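Long-range contact in CG4930 (Drosophila melanogaster, PDB 3ISM), which inhibits endonuclease G by forming a complex with it, and may have ribonuclease inhibitor activity: residues W312-C325 against L338-F352. The protein carries 1 engineered substitution. Residues are numbered along the deposited sequence; the frame is centred on the assembly and turned at random. Where two conformers were deposited one is given.
Sequences WRDKMVKMELGPSC and LPFEFYEKAGCKAPF
The CA atoms of V317 and Y343 come within 6.3 Å where the end of helix 309-317, closed by a Schellman motif with E320 at C', meets the short, weakly bonded helix 340-343. From G322 to C325 the chain runs on past F342, P339 and L338. W312, its CG anti to the backbone N (chi1 174°), sends its indole toward the turn K345-C348: NE1 donates to K345 O at 3.0 Å, from above the carbonyl plane, while C348 N bonds the same oxygen from the opposite face. C348 SG lies obliquely beside the indole, also touching V317 CG2 and R313 CG. At its far end the indole turns an edge to the face of F342 in an offset edge-to-face pair, planes 68° apart. P323 CD makes a CH-pi contact over a face of F342, 3.7 Å from the ring centroid, and M316 CE meets that ring's edge. The Y343 ring is sandwiched between F342 CD2 and P351 CD; its OH accepts from G322 N at 2.8 Å, a bent bond (132°). E320 brings CG and CD to the edge of F352, crossing it at about a right angle, and its OE1 forms a salt bridge with R327. P323 CB packs on P339 CB at 3.9 Å, and C325 SG touches L338 CD2. Helix 290-305 flanks the contact: F297 packs edge-to-face with F342, and R300 NH1 hydrogen-bonds F342 O. From helix 267-287, K281 NZ hydrogen-bonds E320 O and G322 O, while L277 and Q278 meet L321.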
# COMPACT_ATOMS: atom_id res chain seq x y z
N TRP C 312 -42.95 11.75 27.50
CA TRP C 312 -43.13 11.10 26.20
C TRP C 312 -42.93 12.07 25.03
O TRP C 312 -42.08 11.84 24.17
CB TRP C 312 -44.50 10.40 26.12
CG TRP C 312 -44.84 9.81 24.75
CD1 TRP C 312 -45.94 10.10 23.98
CD2 TRP C 312 -44.08 8.83 24.01
NE1 TRP C 312 -45.91 9.36 22.82
CE2 TRP C 312 -44.78 8.58 22.81
CE3 TRP C 312 -42.88 8.15 24.25
CZ2 TRP C 312 -44.31 7.67 21.85
CZ3 TRP C 312 -42.42 7.25 23.29
CH2 TRP C 312 -43.14 7.03 22.11
N ARG C 313 -43.69 13.17 25.04
CA ARG C 313 -43.69 14.12 23.92
C ARG C 313 -42.40 14.93 23.76
O ARG C 313 -41.87 15.01 22.65
CB ARG C 313 -44.89 15.07 24.03
CG ARG C 313 -46.25 14.38 23.99
CD ARG C 313 -47.34 15.39 23.74
NE ARG C 313 -47.27 16.52 24.67
CZ ARG C 313 -47.89 16.57 25.85
NH1 ARG C 313 -48.64 15.55 26.27
NH2 ARG C 313 -47.76 17.64 26.61
N ASP C 314 -41.91 15.52 24.85
CA ASP C 314 -40.79 16.47 24.80
C ASP C 314 -39.42 15.79 24.87
O ASP C 314 -38.40 16.38 24.50
CB ASP C 314 -40.88 17.50 25.93
CG ASP C 314 -42.23 18.19 25.99
OD1 ASP C 314 -42.94 18.21 24.97
OD2 ASP C 314 -42.57 18.72 27.07
N LYS C 315 -39.41 14.56 25.37
CA LYS C 315 -38.15 13.84 25.49
C LYS C 315 -38.06 12.65 24.53
O LYS C 315 -37.24 12.67 23.61
CB LYS C 315 -37.90 13.40 26.95
CG LYS C 315 -38.07 14.53 27.99
CD LYS C 315 -37.14 15.71 27.72
CE LYS C 315 -37.35 16.83 28.72
NZ LYS C 315 -36.30 17.89 28.58
N MET C 316 -38.91 11.65 24.72
CA MET C 316 -38.82 10.41 23.93
C MET C 316 -39.15 10.59 22.44
O MET C 316 -38.48 9.99 21.57
CB MET C 316 -39.69 9.33 24.54
CG MET C 316 -39.29 8.95 25.95
SD MET C 316 -39.94 7.34 26.42
CE MET C 316 -38.85 6.27 25.47
N VAL C 317 -40.18 11.40 22.16
CA VAL C 317 -40.56 11.74 20.79
C VAL C 317 -39.65 12.83 20.21
O VAL C 317 -38.96 12.60 19.21
CB VAL C 317 -42.05 12.18 20.69
CG1 VAL C 317 -42.37 12.72 19.29
CG2 VAL C 317 -42.98 11.03 21.04
N LYS C 318 -39.64 14.00 20.86
CA LYS C 318 -38.95 15.19 20.36
C LYS C 318 -37.46 14.97 20.12
O LYS C 318 -36.92 15.37 19.08
CB LYS C 318 -39.16 16.38 21.30
CG LYS C 318 -38.46 17.67 20.88
CD LYS C 318 -39.08 18.90 21.56
CE LYS C 318 -38.62 19.06 23.01
NZ LYS C 318 -39.45 20.04 23.76
N MET C 319 -36.79 14.29 21.06
CA MET C 319 -35.36 14.04 20.94
C MET C 319 -35.02 12.70 20.29
O MET C 319 -33.85 12.27 20.32
CB MET C 319 -34.70 14.14 22.31
CG MET C 319 -34.97 15.46 22.99
SD MET C 319 -34.46 15.35 24.71
CE MET C 319 -34.19 17.09 25.07
N GLU C 320 -36.03 12.06 19.70
CA GLU C 320 -35.86 10.82 18.93
C GLU C 320 -35.15 9.73 19.74
O GLU C 320 -34.11 9.20 19.34
CB GLU C 320 -35.10 11.13 17.63
CG GLU C 320 -35.29 10.13 16.49
CD GLU C 320 -34.41 10.44 15.29
OE1 GLU C 320 -34.42 11.61 14.81
OE2 GLU C 320 -33.69 9.51 14.82
N LEU C 321 -35.71 9.39 20.90
CA LEU C 321 -35.07 8.44 21.80
C LEU C 321 -35.62 7.02 21.66
O LEU C 321 -35.50 6.19 22.57
CB LEU C 321 -35.11 8.93 23.26
CG LEU C 321 -34.36 10.26 23.46
CD1 LEU C 321 -34.33 10.66 24.93
CD2 LEU C 321 -32.94 10.22 22.85
N GLY C 322 -36.20 6.76 20.50
CA GLY C 322 -36.73 5.44 20.18
C GLY C 322 -35.65 4.48 19.77
O GLY C 322 -34.47 4.74 20.02
N PRO C 323 -36.04 3.36 19.15
CA PRO C 323 -35.12 2.35 18.65
C PRO C 323 -33.99 2.97 17.83
O PRO C 323 -34.20 3.97 17.12
CB PRO C 323 -36.01 1.47 17.77
CG PRO C 323 -37.35 1.54 18.43
CD PRO C 323 -37.45 2.98 18.90
N SER C 324 -32.79 2.40 17.95
CA SER C 324 -31.66 2.84 17.14
C SER C 324 -31.88 2.47 15.67
O SER C 324 -32.47 1.42 15.39
CB SER C 324 -30.38 2.19 17.64
OG SER C 324 -29.24 2.74 16.99
N CYS C 325 -31.42 3.33 14.76
CA CYS C 325 -31.61 3.10 13.32
C CYS C 325 -30.54 3.76 12.45
O CYS C 325 -29.55 4.31 12.98
CB CYS C 325 -33.03 3.51 12.89
SG CYS C 325 -33.33 5.27 12.85
N LEU C 338 -37.55 1.97 9.02
CA LEU C 338 -37.47 2.95 10.11
C LEU C 338 -38.53 2.65 11.19
O LEU C 338 -39.58 2.08 10.89
CB LEU C 338 -37.61 4.37 9.55
CG LEU C 338 -36.42 4.96 8.78
CD1 LEU C 338 -36.87 6.03 7.79
CD2 LEU C 338 -35.35 5.51 9.71
N PRO C 339 -38.25 3.04 12.45
CA PRO C 339 -39.17 2.68 13.53
C PRO C 339 -40.27 3.73 13.74
O PRO C 339 -40.37 4.31 14.83
CB PRO C 339 -38.24 2.60 14.75
CG PRO C 339 -37.11 3.56 14.44
CD PRO C 339 -37.11 3.83 12.95
N PHE C 340 -41.09 3.96 12.72
CA PHE C 340 -42.17 4.94 12.79
C PHE C 340 -43.17 4.55 13.88
O PHE C 340 -43.62 5.39 14.66
CB PHE C 340 -42.91 5.07 11.45
CG PHE C 340 -42.04 5.51 10.30
CD1 PHE C 340 -41.53 6.80 10.25
CD2 PHE C 340 -41.77 4.63 9.26
CE1 PHE C 340 -40.74 7.21 9.17
CE2 PHE C 340 -40.98 5.03 8.17
CZ PHE C 340 -40.46 6.32 8.13
N GLU C 341 -43.47 3.25 13.92
CA GLU C 341 -44.54 2.67 14.74
C GLU C 341 -44.35 2.88 16.25
O GLU C 341 -45.33 3.02 16.98
CB GLU C 341 -44.72 1.17 14.44
CG GLU C 341 -44.47 0.73 12.98
CD GLU C 341 -42.97 0.61 12.62
OE1 GLU C 341 -42.16 0.17 13.48
OE2 GLU C 341 -42.60 0.95 11.48
N PHE C 342 -43.09 2.88 16.70
CA PHE C 342 -42.75 3.09 18.11
C PHE C 342 -43.29 4.41 18.66
O PHE C 342 -43.78 4.47 19.80
CB PHE C 342 -41.22 3.03 18.33
CG PHE C 342 -40.77 3.53 19.69
CD1 PHE C 342 -40.77 2.68 20.78
CD2 PHE C 342 -40.37 4.85 19.86
CE1 PHE C 342 -40.37 3.14 22.03
CE2 PHE C 342 -39.98 5.32 21.10
CZ PHE C 342 -39.98 4.45 22.19
N TYR C 343 -43.19 5.47 17.86
CA TYR C 343 -43.58 6.81 18.26
C TYR C 343 -45.07 7.06 18.11
O TYR C 343 -45.60 8.00 18.70
CB TYR C 343 -42.81 7.86 17.45
CG TYR C 343 -41.32 7.79 17.61
CD1 TYR C 343 -40.54 7.04 16.73
CD2 TYR C 343 -40.68 8.47 18.65
CE1 TYR C 343 -39.18 6.97 16.87
CE2 TYR C 343 -39.30 8.39 18.80
CZ TYR C 343 -38.55 7.64 17.90
OH TYR C 343 -37.18 7.56 18.02
N GLU C 344 -45.74 6.23 17.31
CA GLU C 344 -47.16 6.41 17.01
C GLU C 344 -48.09 6.00 18.17
O GLU C 344 -48.91 5.09 18.04
CB GLU C 344 -47.54 5.71 15.70
CG GLU C 344 -47.15 6.50 14.44
CD GLU C 344 -47.04 5.64 13.19
OE1 GLU C 344 -47.83 4.68 13.05
OE2 GLU C 344 -46.17 5.92 12.34
N LYS C 345 -47.93 6.69 19.30
CA LYS C 345 -48.72 6.49 20.51
C LYS C 345 -49.02 7.83 21.17
O LYS C 345 -48.26 8.79 21.02
CB LYS C 345 -48.00 5.56 21.49
CG LYS C 345 -47.93 4.11 21.02
CD LYS C 345 -48.17 3.13 22.15
CE LYS C 345 -48.39 1.73 21.61
NZ LYS C 345 -49.46 1.69 20.56
N ALA C 346 -50.14 7.88 21.90
CA ALA C 346 -50.68 9.11 22.52
C ALA C 346 -50.88 10.26 21.52
O ALA C 346 -50.76 11.44 21.88
CB ALA C 346 -49.82 9.55 23.72
N GLY C 347 -51.20 9.91 20.28
CA GLY C 347 -51.40 10.89 19.21
C GLY C 347 -50.13 11.35 18.49
O GLY C 347 -50.20 12.06 17.49
N CYS C 348 -48.97 10.95 19.01
CA CYS C 348 -47.68 11.40 18.47
C CYS C 348 -47.29 10.71 17.17
O CYS C 348 -47.87 9.70 16.78
CB CYS C 348 -46.57 11.19 19.50
SG CYS C 348 -46.54 12.39 20.83
N LYS C 349 -46.29 11.29 16.51
CA LYS C 349 -45.67 10.68 15.35
C LYS C 349 -44.16 10.75 15.52
O LYS C 349 -43.66 11.51 16.35
CB LYS C 349 -46.10 11.39 14.06
CG LYS C 349 -47.48 10.99 13.58
CD LYS C 349 -48.21 12.14 12.89
CE LYS C 349 -49.63 11.75 12.53
NZ LYS C 349 -50.34 12.84 11.78
N ALA C 350 -43.45 9.94 14.74
CA ALA C 350 -42.00 9.97 14.68
C ALA C 350 -41.51 11.34 14.23
O ALA C 350 -42.04 11.90 13.27
CB ALA C 350 -41.49 8.89 13.74
N PRO C 351 -40.52 11.90 14.95
CA PRO C 351 -39.89 13.18 14.62
C PRO C 351 -39.19 13.24 13.25
O PRO C 351 -38.68 14.31 12.88
CB PRO C 351 -38.85 13.36 15.74
CG PRO C 351 -38.60 11.97 16.23
CD PRO C 351 -39.95 11.34 16.19
N PHE C 352 -39.17 12.14 12.51
CA PHE C 352 -38.50 12.11 11.20
C PHE C 352 -39.41 11.88 9.99
O PHE C 352 -40.32 11.05 10.02
CB PHE C 352 -37.30 11.14 11.17
CG PHE C 352 -37.53 9.82 11.87
CD1 PHE C 352 -37.09 9.62 13.18
CD2 PHE C 352 -38.18 8.77 11.22
CE1 PHE C 352 -37.29 8.41 13.83
CE2 PHE C 352 -38.39 7.55 11.87
CZ PHE C 352 -37.94 7.37 13.17